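Local coordinates for protein beta-porphyranase A (Bacteroides plebeius, PDB 4AW7) that cleaves the sulfated red-algal polysaccharide porphyran at its beta-D-galactose-(1->4)-alpha-L-galactose-6-sulfate linkages, releasing mostly disaccharides, at residues S247-E255 / F300-N310; I511-K519 / S542-M550. All coordinates share one frame; numbering follows the deposited sequence.

Contact 1 (S247-E255 / F300-N310); sequences SEAVLDMVE and FLFNLMERQDN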
loop_
_atom_site.group_PDB
_atom_site.type_symbol
_atom_site.label_atom_id
_atom_site.label_comp_id
_atom_site.label_asym_id
_atom_site.label_seq_id
_atom_site.Cartn_x
_atom_site.Cartn_y
_atom_site.Cartn_z
ATOM N N SER A 247 -0.220 3.913 8.800
ATOM C CA SER A 247 -0.030 2.928 7.744
ATOM C C SER A 247 1.423 2.497 7.673
ATOM O O SER A 247 1.712 1.349 7.333
ATOM C CB SER A 247 -0.517 3.466 6.386
ATOM O OG SER A 247 0.172 4.612 5.944
ATOM N N GLU A 248 2.352 3.433 7.907
ATOM C CA GLU A 248 3.755 3.069 7.914
ATOM C C GLU A 248 4.075 1.997 8.958
ATOM O O GLU A 248 4.796 1.055 8.702
ATOM C CB GLU A 248 4.643 4.313 8.097
ATOM C CG GLU A 248 4.516 5.389 6.994
ATOM C CD GLU A 248 5.240 5.143 5.684
ATOM O OE1 GLU A 248 5.915 4.107 5.524
ATOM O OE2 GLU A 248 5.106 6.057 4.825
ATOM N N ALA A 249 3.527 2.166 10.169
ATOM C CA ALA A 249 3.682 1.174 11.245
ATOM C C ALA A 249 2.983 -0.133 10.920
ATOM O O ALA A 249 3.483 -1.201 11.253
ATOM C CB ALA A 249 3.174 1.699 12.587
ATOM N N VAL A 250 1.788 -0.063 10.338
ATOM C CA VAL A 250 1.030 -1.254 9.978
ATOM C C VAL A 250 1.855 -2.153 9.041
ATOM O O VAL A 250 1.968 -3.371 9.258
ATOM C CB VAL A 250 -0.317 -0.853 9.332
ATOM C CG1 VAL A 250 -0.937 -2.029 8.572
ATOM C CG2 VAL A 250 -1.277 -0.327 10.420
ATOM N N LEU A 251 2.415 -1.534 8.001
ATOM C CA LEU A 251 3.179 -2.305 7.034
ATOM C C LEU A 251 4.554 -2.693 7.544
ATOM O O LEU A 251 5.013 -3.812 7.304
ATOM C CB LEU A 251 3.259 -1.551 5.689
ATOM C CG LEU A 251 1.916 -1.228 5.028
ATOM C CD1 LEU A 251 2.188 -0.493 3.731
ATOM C CD2 LEU A 251 1.044 -2.452 4.812
ATOM N N ASP A 252 5.191 -1.810 8.308
ATOM C CA ASP A 252 6.453 -2.174 8.932
ATOM C C ASP A 252 6.314 -3.387 9.847
ATOM O O ASP A 252 7.235 -4.196 9.915
ATOM C CB ASP A 252 7.037 -1.013 9.745
ATOM C CG ASP A 252 7.792 0.008 8.927
ATOM O OD1 ASP A 252 7.669 0.032 7.680
ATOM O OD2 ASP A 252 8.568 0.806 9.536
ATOM N N MET A 253 5.184 -3.538 10.539
ATOM C CA MET A 253 5.067 -4.687 11.443
ATOM C C MET A 253 5.036 -6.005 10.700
ATOM O O MET A 253 5.608 -7.003 11.130
ATOM C CB MET A 253 3.877 -4.574 12.361
ATOM C CG MET A 253 3.974 -5.473 13.582
ATOM S SD MET A 253 2.739 -5.013 14.840
ATOM C CE MET A 253 3.317 -6.043 16.212
ATOM N N VAL A 254 4.303 -6.003 9.581
ATOM C CA VAL A 254 4.246 -7.206 8.711
ATOM C C VAL A 254 5.659 -7.576 8.245
ATOM O O VAL A 254 6.058 -8.730 8.315
ATOM C CB VAL A 254 3.254 -7.027 7.560
ATOM C CG1 VAL A 254 3.296 -8.192 6.593
ATOM C CG2 VAL A 254 1.853 -6.789 8.086
ATOM N N GLU A 255 6.397 -6.585 7.749
ATOM C CA GLU A 255 7.768 -6.841 7.285
ATOM C C GLU A 255 8.657 -7.339 8.421
ATOM O O GLU A 255 9.438 -8.288 8.253
ATOM C CB GLU A 255 8.366 -5.557 6.692
ATOM C CG GLU A 255 7.719 -5.091 5.415
ATOM C CD GLU A 255 8.315 -3.789 4.852
ATOM O OE1 GLU A 255 9.350 -3.315 5.377
ATOM O OE2 GLU A 255 7.815 -3.221 3.829
ATOM N N PHE A 300 -1.438 7.929 0.508
ATOM C CA PHE A 300 -0.930 6.576 0.617
ATOM C C PHE A 300 0.116 6.265 -0.467
ATOM O O PHE A 300 1.046 5.514 -0.228
ATOM C CB PHE A 300 -2.039 5.521 0.512
ATOM C CG PHE A 300 -2.914 5.427 1.736
ATOM C CD1 PHE A 300 -2.398 5.082 2.996
ATOM C CD2 PHE A 300 -4.266 5.649 1.639
ATOM C CE1 PHE A 300 -3.222 4.975 4.067
ATOM C CE2 PHE A 300 -5.118 5.529 2.729
ATOM C CZ PHE A 300 -4.607 5.223 3.968
ATOM N N LEU A 301 -0.048 6.845 -1.646
ATOM C CA LEU A 301 0.795 6.520 -2.779
ATOM C C LEU A 301 2.263 6.729 -2.469
ATOM O O LEU A 301 3.098 5.925 -2.843
ATOM C CB LEU A 301 0.384 7.362 -3.992
ATOM C CG LEU A 301 1.190 7.213 -5.268
ATOM C CD1 LEU A 301 1.077 5.789 -5.841
ATOM C CD2 LEU A 301 0.712 8.243 -6.287
ATOM N N PHE A 302 2.594 7.820 -1.804
ATOM C CA PHE A 302 4.004 8.130 -1.589
ATOM C C PHE A 302 4.652 7.108 -0.656
ATOM O O PHE A 302 5.805 6.702 -0.888
ATOM C CB PHE A 302 4.176 9.554 -1.015
ATOM C CG PHE A 302 3.982 10.677 -2.022
ATOM C CD1 PHE A 302 2.726 10.976 -2.563
ATOM C CD2 PHE A 302 5.047 11.463 -2.422
ATOM C CE1 PHE A 302 2.560 11.971 -3.484
ATOM C CE2 PHE A 302 4.881 12.471 -3.323
ATOM C CZ PHE A 302 3.628 12.737 -3.862
ATOM N N ASN A 303 3.935 6.660 0.382
ATOM C CA ASN A 303 4.354 5.557 1.277
ATOM C C ASN A 303 4.672 4.351 0.411
ATOM O O ASN A 303 5.733 3.724 0.501
ATOM C CB ASN A 303 3.162 5.302 2.275
ATOM C CG ASN A 303 3.282 4.050 3.148
ATOM O OD1 ASN A 303 4.114 3.156 2.919
ATOM N ND2 ASN A 303 2.411 3.961 4.200
ATOM N N LEU A 304 3.715 3.982 -0.436
ATOM C CA LEU A 304 3.840 2.741 -1.188
ATOM C C LEU A 304 4.911 2.821 -2.262
ATOM O O LEU A 304 5.561 1.816 -2.550
ATOM C CB LEU A 304 2.481 2.332 -1.761
ATOM C CG LEU A 304 1.358 2.156 -0.749
ATOM C CD1 LEU A 304 0.073 1.722 -1.416
ATOM C CD2 LEU A 304 1.761 1.230 0.401
ATOM N N MET A 305 5.160 3.996 -2.854
ATOM C CA MET A 305 6.279 4.163 -3.778
ATOM C C MET A 305 7.611 3.828 -3.131
ATOM O O MET A 305 8.482 3.202 -3.747
ATOM C CB MET A 305 6.298 5.581 -4.350
ATOM C CG MET A 305 5.235 5.765 -5.442
ATOM S SD MET A 305 5.220 7.477 -5.995
ATOM C CE MET A 305 4.300 7.316 -7.501
ATOM N N GLU A 306 7.762 4.213 -1.862
ATOM C CA GLU A 306 8.976 3.940 -1.094
ATOM C C GLU A 306 9.098 2.478 -0.680
ATOM O O GLU A 306 10.130 2.115 -0.088
ATOM C CB GLU A 306 9.013 4.821 0.138
ATOM C CG GLU A 306 9.373 6.261 -0.168
ATOM C CD GLU A 306 10.809 6.406 -0.661
ATOM O OE1 GLU A 306 11.728 6.021 0.082
ATOM O OE2 GLU A 306 11.043 6.897 -1.775
ATOM N N ARG A 307 8.150 1.634 -1.034
ATOM C CA ARG A 307 8.190 0.211 -0.757
ATOM C C ARG A 307 8.255 -0.640 -2.041
ATOM O O ARG A 307 8.000 -1.846 -2.009
ATOM C CB ARG A 307 6.998 -0.227 0.088
ATOM C CG ARG A 307 6.891 0.505 1.410
ATOM C CD ARG A 307 5.816 -0.092 2.255
ATOM N NE ARG A 307 5.599 0.688 3.471
ATOM C CZ ARG A 307 6.018 0.391 4.701
ATOM N NH1 ARG A 307 6.640 -0.747 4.965
ATOM N NH2 ARG A 307 5.760 1.243 5.681
ATOM N N GLN A 308 8.560 -0.018 -3.185
ATOM C CA GLN A 308 8.398 -0.733 -4.458
ATOM C C GLN A 308 9.138 -2.071 -4.501
ATOM O O GLN A 308 8.660 -3.039 -5.096
ATOM C CB GLN A 308 8.835 0.141 -5.633
ATOM C CG GLN A 308 8.387 -0.420 -6.969
ATOM C CD GLN A 308 8.949 0.361 -8.122
ATOM O OE1 GLN A 308 8.591 1.525 -8.339
ATOM N NE2 GLN A 308 9.826 -0.281 -8.902
ATOM N N ASP A 309 10.322 -2.114 -3.908
ATOM C CA ASP A 309 11.143 -3.306 -3.874
ATOM C C ASP A 309 10.573 -4.417 -3.026
ATOM O O ASP A 309 11.057 -5.557 -3.113
ATOM C CB ASP A 309 12.576 -2.996 -3.418
ATOM C CG ASP A 309 12.677 -2.286 -2.097
ATOM O OD1 ASP A 309 11.774 -1.550 -1.693
ATOM O OD2 ASP A 309 13.744 -2.430 -1.450
ATOM N N ASN A 310 9.586 -4.112 -2.204
ATOM C CA ASN A 310 8.856 -5.119 -1.433
ATOM C C ASN A 310 7.344 -5.055 -1.636
ATOM O O ASN A 310 6.578 -5.377 -0.728
ATOM C CB ASN A 310 9.185 -5.032 0.058
ATOM C CG ASN A 310 8.855 -6.331 0.778
ATOM O OD1 ASN A 310 9.095 -7.419 0.250
ATOM N ND2 ASN A 310 8.201 -6.232 1.968
HETATM O O HOH W 1 7.175 3.836 3.051
#

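Contact 2 (I511-K519 / S542-M550); sequences IGRPVSASK and SNRNIFFGM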
loop_
_atom_site.group_PDB
_atom_site.type_symbol
_atom_site.label_atom_id
_atom_site.label_comp_id
_atom_site.label_asym_id
_atom_site.label_seq_id
_atom_site.Cartn_x
_atom_site.Cartn_y
_atom_site.Cartn_z
ATOM N N ILE A 511 5.672 2.402 17.381
ATOM C CA ILE A 511 5.182 2.233 18.750
ATOM C C ILE A 511 3.666 2.221 18.745
ATOM O O ILE A 511 3.012 2.907 17.964
ATOM C CB ILE A 511 5.726 3.309 19.720
ATOM C CG1 ILE A 511 5.327 4.702 19.278
ATOM C CG2 ILE A 511 7.252 3.177 19.857
ATOM C CD1 ILE A 511 5.720 5.836 20.289
ATOM N N GLY A 512 3.110 1.418 19.658
ATOM C CA GLY A 512 1.683 1.440 20.001
ATOM C C GLY A 512 1.614 1.735 21.490
ATOM O O GLY A 512 2.062 0.930 22.306
ATOM N N ARG A 513 1.056 2.893 21.832
ATOM C CA ARG A 513 0.978 3.299 23.246
ATOM C C ARG A 513 -0.286 4.127 23.424
ATOM O O ARG A 513 -0.778 4.752 22.496
ATOM C CB ARG A 513 2.181 4.181 23.654
ATOM C CG ARG A 513 3.568 3.672 23.269
ATOM C CD ARG A 513 4.631 4.415 23.975
ATOM N NE ARG A 513 4.728 3.947 25.369
ATOM C CZ ARG A 513 5.374 4.573 26.361
ATOM N NH1 ARG A 513 5.881 5.768 26.180
ATOM N NH2 ARG A 513 5.408 4.013 27.564
ATOM N N PRO A 514 -0.806 4.187 24.667
ATOM C CA PRO A 514 -1.836 5.187 24.944
ATOM C C PRO A 514 -1.453 6.559 24.400
ATOM O O PRO A 514 -0.263 6.909 24.484
ATOM C CB PRO A 514 -1.904 5.202 26.476
ATOM C CG PRO A 514 -1.531 3.801 26.849
ATOM C CD PRO A 514 -0.367 3.479 25.879
ATOM N N VAL A 515 -2.401 7.358 23.894
ATOM C CA VAL A 515 -2.054 8.633 23.276
ATOM C C VAL A 515 -1.280 9.570 24.221
ATOM O O VAL A 515 -0.464 10.357 23.752
ATOM C CB VAL A 515 -3.251 9.374 22.634
ATOM C CG1 VAL A 515 -3.759 8.598 21.463
ATOM C CG2 VAL A 515 -4.382 9.650 23.646
ATOM N N SER A 516 -1.453 9.431 25.545
ATOM C CA SER A 516 -0.752 10.301 26.506
ATOM C C SER A 516 0.659 9.841 26.844
ATOM O O SER A 516 1.413 10.597 27.477
ATOM C CB SER A 516 -1.558 10.437 27.810
ATOM O OG SER A 516 -1.662 9.190 28.463
ATOM N N ALA A 517 1.035 8.639 26.444
ATOM C CA ALA A 517 2.347 8.127 26.770
ATOM C C ALA A 517 3.437 8.819 25.932
ATOM O O ALA A 517 3.174 9.333 24.824
ATOM C CB ALA A 517 2.412 6.621 26.627
ATOM N N SER A 518 4.659 8.859 26.467
ATOM C CA SER A 518 5.735 9.558 25.787
ATOM C C SER A 518 6.025 8.984 24.392
ATOM O O SER A 518 6.117 7.767 24.222
ATOM C CB SER A 518 6.989 9.441 26.642
ATOM O OG SER A 518 8.075 10.118 26.035
ATOM N N LYS A 519 6.246 9.898 23.449
ATOM C CA LYS A 519 6.737 9.552 22.121
ATOM C C LYS A 519 8.193 10.026 21.928
ATOM O O LYS A 519 8.669 10.095 20.777
ATOM C CB LYS A 519 5.864 10.177 21.054
ATOM C CG LYS A 519 4.420 9.706 21.117
ATOM C CD LYS A 519 3.614 10.495 20.176
ATOM C CE LYS A 519 2.186 10.043 20.068
ATOM N NZ LYS A 519 1.360 10.235 21.282
ATOM N N SER A 542 -4.733 12.290 17.805
ATOM C CA SER A 542 -5.302 12.736 19.083
ATOM C C SER A 542 -6.706 12.202 19.307
ATOM O O SER A 542 -7.146 12.173 20.455
ATOM C CB SER A 542 -5.311 14.262 19.185
ATOM O OG SER A 542 -4.014 14.783 19.063
ATOM N N ASN A 543 -7.397 11.820 18.243
ATOM C CA ASN A 543 -8.765 11.279 18.309
ATOM C C ASN A 543 -8.786 9.756 18.375
ATOM O O ASN A 543 -9.839 9.110 18.149
ATOM C CB ASN A 543 -9.601 11.782 17.133
ATOM C CG ASN A 543 -9.175 11.171 15.785
ATOM O OD1 ASN A 543 -8.044 10.712 15.594
ATOM N ND2 ASN A 543 -10.121 11.134 14.854
ATOM N N ARG A 544 -7.609 9.177 18.606
ATOM C CA ARG A 544 -7.501 7.746 18.809
ATOM C C ARG A 544 -7.168 7.578 20.297
ATOM O O ARG A 544 -6.518 8.409 20.903
ATOM C CB ARG A 544 -6.428 7.156 17.842
ATOM C CG ARG A 544 -6.886 7.058 16.346
ATOM C CD ARG A 544 -5.769 6.744 15.320
ATOM N NE ARG A 544 -4.954 5.656 15.826
ATOM C CZ ARG A 544 -5.113 4.356 15.573
ATOM N NH1 ARG A 544 -6.036 3.908 14.745
ATOM N NH2 ARG A 544 -4.336 3.507 16.188
ATOM N N ASN A 545 -7.575 6.504 20.879
ATOM C CA ASN A 545 -7.185 6.164 22.210
ATOM C C ASN A 545 -5.769 5.589 22.261
ATOM O O ASN A 545 -5.013 5.819 23.235
ATOM C CB ASN A 545 -8.211 5.127 22.714
ATOM C CG ASN A 545 -7.854 4.537 24.065
ATOM O OD1 ASN A 545 -7.677 5.258 25.030
ATOM N ND2 ASN A 545 -7.773 3.208 24.132
ATOM N N ILE A 546 -5.378 4.853 21.201
ATOM C CA ILE A 546 -4.046 4.283 21.101
ATOM C C ILE A 546 -3.358 4.918 19.928
ATOM O O ILE A 546 -3.871 4.889 18.805
ATOM C CB ILE A 546 -4.056 2.742 20.910
ATOM C CG1 ILE A 546 -4.948 2.060 21.966
ATOM C CG2 ILE A 546 -2.616 2.230 20.884
ATOM C CD1 ILE A 546 -5.417 0.661 21.551
ATOM N N PHE A 547 -2.182 5.475 20.177
ATOM C CA PHE A 547 -1.303 5.901 19.102
ATOM C C PHE A 547 -0.605 4.672 18.565
ATOM O O PHE A 547 0.003 3.922 19.301
ATOM C CB PHE A 547 -0.223 6.855 19.594
ATOM C CG PHE A 547 0.769 7.280 18.518
ATOM C CD1 PHE A 547 0.467 8.301 17.683
ATOM C CD2 PHE A 547 1.950 6.581 18.326
ATOM C CE1 PHE A 547 1.352 8.689 16.676
ATOM C CE2 PHE A 547 2.855 6.981 17.323
ATOM C CZ PHE A 547 2.533 8.019 16.521
ATOM N N PHE A 548 -0.723 4.430 17.260
ATOM C CA PHE A 548 0.060 3.393 16.595
ATOM C C PHE A 548 0.658 3.999 15.351
ATOM O O PHE A 548 -0.065 4.347 14.422
ATOM C CB PHE A 548 -0.758 2.148 16.275
ATOM C CG PHE A 548 0.070 1.038 15.683
ATOM C CD1 PHE A 548 1.194 0.558 16.335
ATOM C CD2 PHE A 548 -0.279 0.451 14.477
ATOM C CE1 PHE A 548 1.962 -0.422 15.807
ATOM C CE2 PHE A 548 0.483 -0.602 13.937
ATOM C CZ PHE A 548 1.598 -1.039 14.612
ATOM N N GLY A 549 1.974 4.209 15.381
ATOM C CA GLY A 549 2.612 4.945 14.303
ATOM C C GLY A 549 4.108 4.721 14.285
ATOM O O GLY A 549 4.712 4.426 15.319
ATOM N N MET A 550 4.687 4.913 13.099
ATOM C CA MET A 550 6.096 4.888 12.868
ATOM C C MET A 550 6.621 6.322 12.873
ATOM O O MET A 550 6.119 7.176 12.137
ATOM C CB MET A 550 6.346 4.219 11.512
ATOM C CG MET A 550 7.838 3.981 11.165
ATOM S SD MET A 550 8.816 5.446 10.696
ATOM C CE MET A 550 7.979 5.941 9.175
#

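Contact 1 (S247-E255 / F300-N310)
R307 pushes its guanidinium among three acids of the facing helix, E248, D252 and E255. Although the helix axes stay 11.1 Å apart, the space around this group is tightly packed. L251 CB lies over the centre of one guanidinium face, 3.5 Å from R307 CZ. Both R307 NH1 and NH2 grip D252 OD1, each at 3.0 Å, while NH2 also reaches E248 OE1 at 2.9 Å and NH1 makes a weak bond to E255 OE2 at 3.0 Å. R307 NE points almost straight at N303 OD1 (2.9 Å, 172°), in the plane of both groups, which helps fix the rotation of the guanidinium. N303 swings its CG away from the backbone N (chi1 170°), which lays its amide against the E248 carboxylate, the two planes only 15° apart; a water links E248 OE1 to N303 O, and N303 ND2 bonds weakly to S247 OG, whose stronger polar partner is G244. R508 forms salt bridges with E248 and D252 and probably offsets part of the acidic excess, and Y477 holds E255 OE1. Replacing R307 by a leucine would probably leave three buried carboxylates short of positive charge and free the N303 amide to turn. Packing is looser toward the partly exposed N310, whose ND2 stands 3.6 Å from E255 OE2. Helices 245-262 and 293-305, on either side in sequence of strand 268-276 with the proposed nucleophile E272, are consistent with the (beta/alpha)-barrel of a glycoside hydrolase.

Contact 2 (I511-K519 / S542-M550)
I511 and G549, then R513 and F547, form two antiparallel hydrogen-bonded pairs, with G512 facing F548 as the non-hydrogen-bonded pair between them. The shortest of their bonds, from F547 N to R513 O, is 2.8 Å. The longest, from G549 N to I511 O, is 3.1 Å. CA-H groups of G512 and F548 also approach carbonyl oxygens of the other strand. P514, which has no N-H, suits its non-hydrogen-bonded place opposite I546; it then starts a type I turn through A517, with V515 N still bonded to N545 O.

On the face shared by I511, R513 and F547, the F547 ring is the hub. Its first torsion (chi1 177°) turns the ring toward I511 and K519, and I511 CG1 packs 3.9 Å from F547 CE2. K519 lays its aliphatic end over one ring face, CE 3.4 Å from F547 CD1, and bends at its last torsion (67°), giving an off-centre cation-pi contact in which NZ is 4.6 Å from the F547 ring centroid. W536, whose residue belongs to the calcium site, meets F547 edge-to-face. Glycine suits G549, because a CB there would come too near F547 CZ with the ring as it stands. R513 reaches back past the turn: A517 CB lies over one face of its guanidinium, R513 NH1 bonds S518 O at 2.8 Å, and D573 forms a salt bridge with it.

The other face carries F548, whose ring edge meets G512 CA at 3.8 Å from CD1; a side chain at G512 would be crowded by this ring, which packs on helix 245-262. R544 bonds I546 O through NH2 and pairs with E201. Two antiparallel strands, 546-555 outermost in a five-stranded mixed sheet, are consistent with the all-beta C-terminal domain of this family.

Helix 245-262 connects the two contacts: E248 and D252 serve both, gripping R307 in contact 1 and touching M550 of strand 546-555, which also packs on A249, with A249 CB 3.6 Å from M550 N and 3.8 Å from F548 CZ. Contact 1 is buried near the middle of the chain, its centre about 6 Å from that of the chain, and depends on buried charges balanced by arginines. Contact 2, about 22 Å from that centre, is only partly buried and relies on regular backbone bonds and aromatic packing, with exposed residues in its loops. One joins helices of the catalytic barrel; the other builds the sheet alongside.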